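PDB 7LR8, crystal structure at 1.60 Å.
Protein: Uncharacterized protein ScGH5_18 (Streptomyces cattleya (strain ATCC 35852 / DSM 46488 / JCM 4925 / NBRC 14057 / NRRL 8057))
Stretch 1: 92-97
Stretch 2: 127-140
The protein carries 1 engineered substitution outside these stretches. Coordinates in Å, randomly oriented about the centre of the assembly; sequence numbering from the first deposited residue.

Stretch 1, residues 92-97: NVDGLQ
Stretch 2 127-140: GQAEYLRTLAAALA

The end of a β-strand and the loop after it pack against one side of an α-helix, burying 338 Å² summed over both stretches; every contacting residue is buried. Residues 92-94 are extended (Val 93 phi/psi -108/123°); the strand ends at Asp 94, Gly 95 (-86/-62°) begins the loop, and Leu 96 (-94/83°) carries the chain on. The helix, already under way at Gly 127, keeps phi/psi near -64/-43° through Ala 137, with i to i+4 hydrogen bonds such as Leu 132 N to Gln 128 O, 3.0 Å; Leu 139 relaxes to -104/-2°. In register, Gly 95 CA lies 6.2 Å from Leu 132 CA and Leu 96 CA 7.8 Å from Gln 128 CA, so stretch 1 runs roughly antiparallel to the helix.

Leu 96 covers the most surface, 80 Å². Its CA-to-CB bond points sideways, but rotamer m,t (-66°, 170°) brings CD2 to 3.7 Å from Tyr 131 CD2, oblique to the ring, and to 4.1 Å from Gln 128 CG. Its apolar branched end suits a site lined by Tyr 131 carbons and the aliphatic part of Gln 128.

Gly 95 comes second, giving backbone alone. Its CA sits 3.7 Å from Leu 132 CD2, the leucine being m,t; an ideal CB here would fall 2.2 Å from that methyl, a clash, so the lack of a side chain permits the close approach. Its carbonyl accepts the one hydrogen bond between the stretches, from Tyr 131 OH to Gly 95 O, 2.7 Å, at the ring edge near its plane. Tyr 131, chi1 165° (t) and chi2 66°, points toward the loop and thus joins apolar packing to a buried polar contact.

Val 93 (t) points toward the helix, its branched side chain placing CG2 3.6 Å from Leu 139 CD1 and CG1 4.3 Å from Leu 135 CD1; both leucines are m,t. Asp 94 CA-to-CB points away, alternating with Val 93.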

ATOM      1  N   ASN B  92      24.167  -6.070  -1.267  1.00 18.08           N
ATOM      2  CA  ASN B  92      23.623  -4.951  -2.025  1.00 17.32           C
ATOM      3  C   ASN B  92      22.182  -4.730  -1.581  1.00 18.65           C
ATOM      4  O   ASN B  92      21.410  -5.686  -1.497  1.00 19.99           O
ATOM      5  CB  ASN B  92      23.678  -5.221  -3.532  1.00 16.97           C
ATOM      6  CG  ASN B  92      22.691  -4.370  -4.313  1.00 22.66           C
ATOM      7  OD1 ASN B  92      21.492  -4.667  -4.360  1.00 23.19           O
ATOM      8  ND2 ASN B  92      23.184  -3.295  -4.915  1.00 17.13           N
ATOM      9  N   VAL B  93      21.823  -3.480  -1.293  1.00 15.23           N
ATOM     10  CA  VAL B  93      20.472  -3.158  -0.835  1.00 15.99           C
ATOM     11  C   VAL B  93      19.741  -2.425  -1.951  1.00 17.92           C
ATOM     12  O   VAL B  93      20.183  -1.357  -2.390  1.00 17.63           O
ATOM     13  CB  VAL B  93      20.494  -2.301   0.443  1.00 18.50           C
ATOM     14  CG1 VAL B  93      19.059  -1.952   0.854  1.00 16.64           C
ATOM     15  CG2 VAL B  93      21.212  -3.029   1.576  1.00 18.35           C
ATOM     16  N   ASP B  94      18.600  -2.969  -2.376  1.00 17.30           N
ATOM     17  CA  ASP B  94      17.686  -2.247  -3.259  1.00 17.13           C
ATOM     18  C   ASP B  94      16.765  -1.370  -2.420  1.00 15.58           C
ATOM     19  O   ASP B  94      16.132  -1.852  -1.478  1.00 18.57           O
ATOM     20  CB  ASP B  94      16.845  -3.218  -4.091  1.00 22.65           C
ATOM     21  CG  ASP B  94      17.573  -3.729  -5.316  1.00 21.12           C
ATOM     22  OD1 ASP B  94      18.689  -4.271  -5.177  1.00 20.70           O
ATOM     23  OD2 ASP B  94      17.017  -3.619  -6.430  1.00 21.48           O
ATOM     24  N   GLY B  95      16.659  -0.096  -2.779  1.00 15.97           N
ATOM     25  CA  GLY B  95      15.863   0.786  -1.948  1.00 15.64           C
ATOM     26  C   GLY B  95      14.371   0.827  -2.225  1.00 16.02           C
ATOM     27  O   GLY B  95      13.559   0.479  -1.361  1.00 18.72           O
ATOM     28  N   LEU B  96      13.983   1.257  -3.425  1.00 16.05           N
ATOM     29  CA  LEU B  96      12.589   1.619  -3.698  1.00 14.24           C
ATOM     30  C   LEU B  96      11.805   0.442  -4.286  1.00 18.73           C
ATOM     31  O   LEU B  96      11.619   0.328  -5.499  1.00 19.07           O
ATOM     32  CB  LEU B  96      12.553   2.824  -4.629  1.00 16.78           C
ATOM     33  CG  LEU B  96      13.129   4.105  -3.997  1.00 15.94           C
ATOM     34  CD1 LEU B  96      13.278   5.189  -5.047  1.00 18.16           C
ATOM     35  CD2 LEU B  96      12.223   4.586  -2.872  1.00 18.09           C
ATOM     36  N   GLN B  97      11.309  -0.437  -3.394  1.00 18.60           N
ATOM     37  CA  GLN B  97      10.309  -1.459  -3.736  1.00 16.75           C
ATOM     38  C   GLN B  97       9.003  -1.036  -3.073  1.00 14.58           C
ATOM     39  O   GLN B  97       8.801  -1.278  -1.882  1.00 17.70           O
ATOM     40  CB  GLN B  97      10.707  -2.858  -3.268  1.00 20.00           C
ATOM     41  CG  GLN B  97      11.856  -3.477  -4.036  1.00 19.47           C
ATOM     42  CD  GLN B  97      13.167  -2.813  -3.653  1.00 20.13           C
ATOM     43  OE1 GLN B  97      13.850  -2.242  -4.495  1.00 19.59           O
ATOM     44  NE2 GLN B  97      13.497  -2.855  -2.367  1.00 17.88           N
ATOM     45  N   GLY B 127      11.576  12.925  -0.383  1.00 16.86           N
ATOM     46  CA  GLY B 127      11.390  11.822   0.546  1.00 16.96           C
ATOM     47  C   GLY B 127      12.172  10.581   0.155  1.00 18.06           C
ATOM     48  O   GLY B 127      12.738   9.903   1.017  1.00 16.51           O
ATOM     49  N   GLN B 128      12.204  10.268  -1.144  1.00 14.31           N
ATOM     50  CA  GLN B 128      12.958   9.102  -1.626  1.00 13.73           C
ATOM     51  C   GLN B 128      14.449   9.288  -1.403  1.00 15.39           C
ATOM     52  O   GLN B 128      15.143   8.346  -0.994  1.00 16.04           O
ATOM     53  CB  GLN B 128      12.709   8.867  -3.110  1.00 17.85           C
ATOM     54  CG  GLN B 128      11.290   8.505  -3.489  1.00 16.73           C
ATOM     55  CD  GLN B 128      11.072   8.731  -4.959  1.00 18.23           C
ATOM     56  OE1 GLN B 128      11.740   9.574  -5.563  1.00 16.18           O
ATOM     57  NE2 GLN B 128      10.155   7.975  -5.556  1.00 16.95           N
ATOM     58  N   ALA B 129      14.960  10.498  -1.675  1.00 14.94           N
ATOM     59  CA  ALA B 129      16.382  10.774  -1.496  1.00 13.97           C
ATOM     60  C   ALA B 129      16.789  10.622  -0.040  1.00 19.26           C
ATOM     61  O   ALA B 129      17.849  10.061   0.256  1.00 19.90           O
ATOM     62  CB  ALA B 129      16.713  12.180  -2.015  1.00 17.89           C
ATOM     63  N   GLU B 130      15.960  11.113   0.889  1.00 18.99           N
ATOM     64  CA  GLU B 130      16.315  11.007   2.301  1.00 18.59           C
ATOM     65  C   GLU B 130      16.278   9.558   2.769  1.00 16.55           C
ATOM     66  O   GLU B 130      17.109   9.142   3.589  1.00 19.70           O
ATOM     67  CB  GLU B 130      15.374  11.875   3.145  1.00 20.72           C
ATOM     68  CG  GLU B 130      15.682  11.919   4.648  1.00 22.24           C
ATOM     69  CD  GLU B 130      17.128  12.308   5.011  1.00 23.95           C
ATOM     70  OE1 GLU B 130      17.896  12.856   4.179  1.00 23.85           O
ATOM     71  OE2 GLU B 130      17.502  12.035   6.159  1.00 27.94           O
ATOM     72  N   TYR B 131      15.323   8.784   2.247  1.00 18.15           N
ATOM     73  CA  TYR B 131      15.238   7.356   2.536  1.00 14.19           C
ATOM     74  C   TYR B 131      16.496   6.616   2.078  1.00 18.50           C
ATOM     75  O   TYR B 131      17.109   5.877   2.856  1.00 17.95           O
ATOM     76  CB  TYR B 131      13.979   6.808   1.856  1.00 14.90           C
ATOM     77  CG  TYR B 131      13.846   5.317   1.714  1.00 14.62           C
ATOM     78  CD1 TYR B 131      13.707   4.487   2.820  1.00 18.82           C
ATOM     79  CD2 TYR B 131      13.841   4.738   0.457  1.00 16.95           C
ATOM     80  CE1 TYR B 131      13.561   3.101   2.667  1.00 18.18           C
ATOM     81  CE2 TYR B 131      13.700   3.342   0.292  1.00 20.05           C
ATOM     82  CZ  TYR B 131      13.568   2.541   1.405  1.00 18.39           C
ATOM     83  OH  TYR B 131      13.408   1.171   1.271  1.00 19.14           O
ATOM     84  N   LEU B 132      16.909   6.826   0.825  1.00 17.57           N
ATOM     85  CA  LEU B 132      18.093   6.133   0.312  1.00 19.10           C
ATOM     86  C   LEU B 132      19.355   6.569   1.047  1.00 17.10           C
ATOM     87  O   LEU B 132      20.200   5.735   1.392  1.00 20.12           O
ATOM     88  CB  LEU B 132      18.254   6.376  -1.188  1.00 18.57           C
ATOM     89  CG  LEU B 132      17.207   5.801  -2.142  1.00 17.30           C
ATOM     90  CD1 LEU B 132      17.550   6.216  -3.563  1.00 16.88           C
ATOM     91  CD2 LEU B 132      17.158   4.286  -2.020  1.00 17.94           C
ATOM     92  N   ARG B 133      19.500   7.877   1.292  1.00 17.47           N
ATOM     93  CA  ARG B 133      20.629   8.367   2.067  1.00 17.75           C
ATOM     94  C   ARG B 133      20.660   7.739   3.455  1.00 17.24           C
ATOM     95  O   ARG B 133      21.733   7.386   3.962  1.00 17.81           O
ATOM     96  CB  ARG B 133      20.548   9.893   2.178  1.00 18.25           C
ATOM     97  CG  ARG B 133      21.847  10.542   2.666  1.00 20.76           C
ATOM     98  CD  ARG B 133      21.604  11.922   3.277  1.00 20.97           C
ATOM     99  NE  ARG B 133      20.693  11.839   4.411  1.00 20.98           N
ATOM    100  CZ  ARG B 133      21.051  11.475   5.637  1.00 22.81           C
ATOM    101  NH1 ARG B 133      22.322  11.182   5.911  1.00 24.83           N
ATOM    102  NH2 ARG B 133      20.130  11.402   6.590  1.00 22.02           N
ATOM    103  N   THR B 134      19.490   7.625   4.091  1.00 17.90           N
ATOM    104  CA  THR B 134      19.402   7.073   5.441  1.00 16.92           C
ATOM    105  C   THR B 134      19.836   5.609   5.467  1.00 17.70           C
ATOM    106  O   THR B 134      20.606   5.194   6.345  1.00 18.37           O
ATOM    107  CB  THR B 134      17.971   7.224   5.973  1.00 17.01           C
ATOM    108  OG1 THR B 134      17.686   8.617   6.182  1.00 17.77           O
ATOM    109  CG2 THR B 134      17.800   6.522   7.314  1.00 20.83           C
ATOM    110  N   LEU B 135      19.347   4.807   4.515  1.00 17.76           N
ATOM    111  CA  LEU B 135      19.758   3.403   4.462  1.00 16.27           C
ATOM    112  C   LEU B 135      21.258   3.290   4.255  1.00 18.01           C
ATOM    113  O   LEU B 135      21.942   2.548   4.974  1.00 19.99           O
ATOM    114  CB  LEU B 135      19.019   2.659   3.345  1.00 16.37           C
ATOM    115  CG  LEU B 135      17.502   2.532   3.502  1.00 18.39           C
ATOM    116  CD1 LEU B 135      16.968   1.458   2.563  1.00 16.77           C
ATOM    117  CD2 LEU B 135      17.124   2.225   4.943  1.00 19.20           C
ATOM    118  N   ALA B 136      21.786   4.025   3.269  1.00 16.18           N
ATOM    119  CA  ALA B 136      23.210   3.952   2.965  1.00 21.01           C
ATOM    120  C   ALA B 136      24.057   4.385   4.152  1.00 19.51           C
ATOM    121  O   ALA B 136      25.061   3.738   4.464  1.00 19.29           O
ATOM    122  CB  ALA B 136      23.529   4.803   1.735  1.00 23.51           C
ATOM    123  N   ALA B 137      23.682   5.485   4.826  1.00 18.16           N
ATOM    124  CA  ALA B 137      24.474   5.948   5.960  1.00 20.99           C
ATOM    125  C   ALA B 137      24.461   4.933   7.098  1.00 20.84           C
ATOM    126  O   ALA B 137      25.467   4.754   7.800  1.00 20.04           O
ATOM    127  CB  ALA B 137      23.953   7.314   6.442  1.00 20.15           C
ATOM    128  N   ALA B 138      23.318   4.274   7.311  1.00 19.54           N
ATOM    129  CA  ALA B 138      23.196   3.319   8.405  1.00 23.57           C
ATOM    130  C   ALA B 138      24.019   2.065   8.167  1.00 20.43           C
ATOM    131  O   ALA B 138      24.368   1.371   9.131  1.00 23.17           O
ATOM    132  CB  ALA B 138      21.729   2.923   8.589  1.00 21.36           C
ATOM    133  N   LEU B 139      24.327   1.763   6.913  1.00 18.63           N
ATOM    134  CA  LEU B 139      25.082   0.567   6.571  1.00 17.58           C
ATOM    135  C   LEU B 139      26.533   0.866   6.220  1.00 19.43           C
ATOM    136  O   LEU B 139      27.312  -0.069   6.016  1.00 20.57           O
ATOM    137  CB  LEU B 139      24.392  -0.165   5.415  1.00 18.87           C
ATOM    138  CG  LEU B 139      22.975  -0.670   5.705  1.00 19.33           C
ATOM    139  CD1 LEU B 139      22.418  -1.369   4.495  1.00 20.61           C
ATOM    140  CD2 LEU B 139      22.939  -1.591   6.929  1.00 20.88           C
ATOM    141  N   ALA B 140      26.929   2.144   6.232  1.00 21.94           N
ATOM    142  CA  ALA B 140      28.246   2.529   5.727  1.00 22.47           C
ATOM    143  C   ALA B 140      29.386   1.955   6.561  1.00 24.17           C
ATOM    144  O   ALA B 140      30.476   1.709   6.026  1.00 30.28           O
ATOM    145  CB  ALA B 140      28.358   4.053   5.661  1.00 24.74           C
TER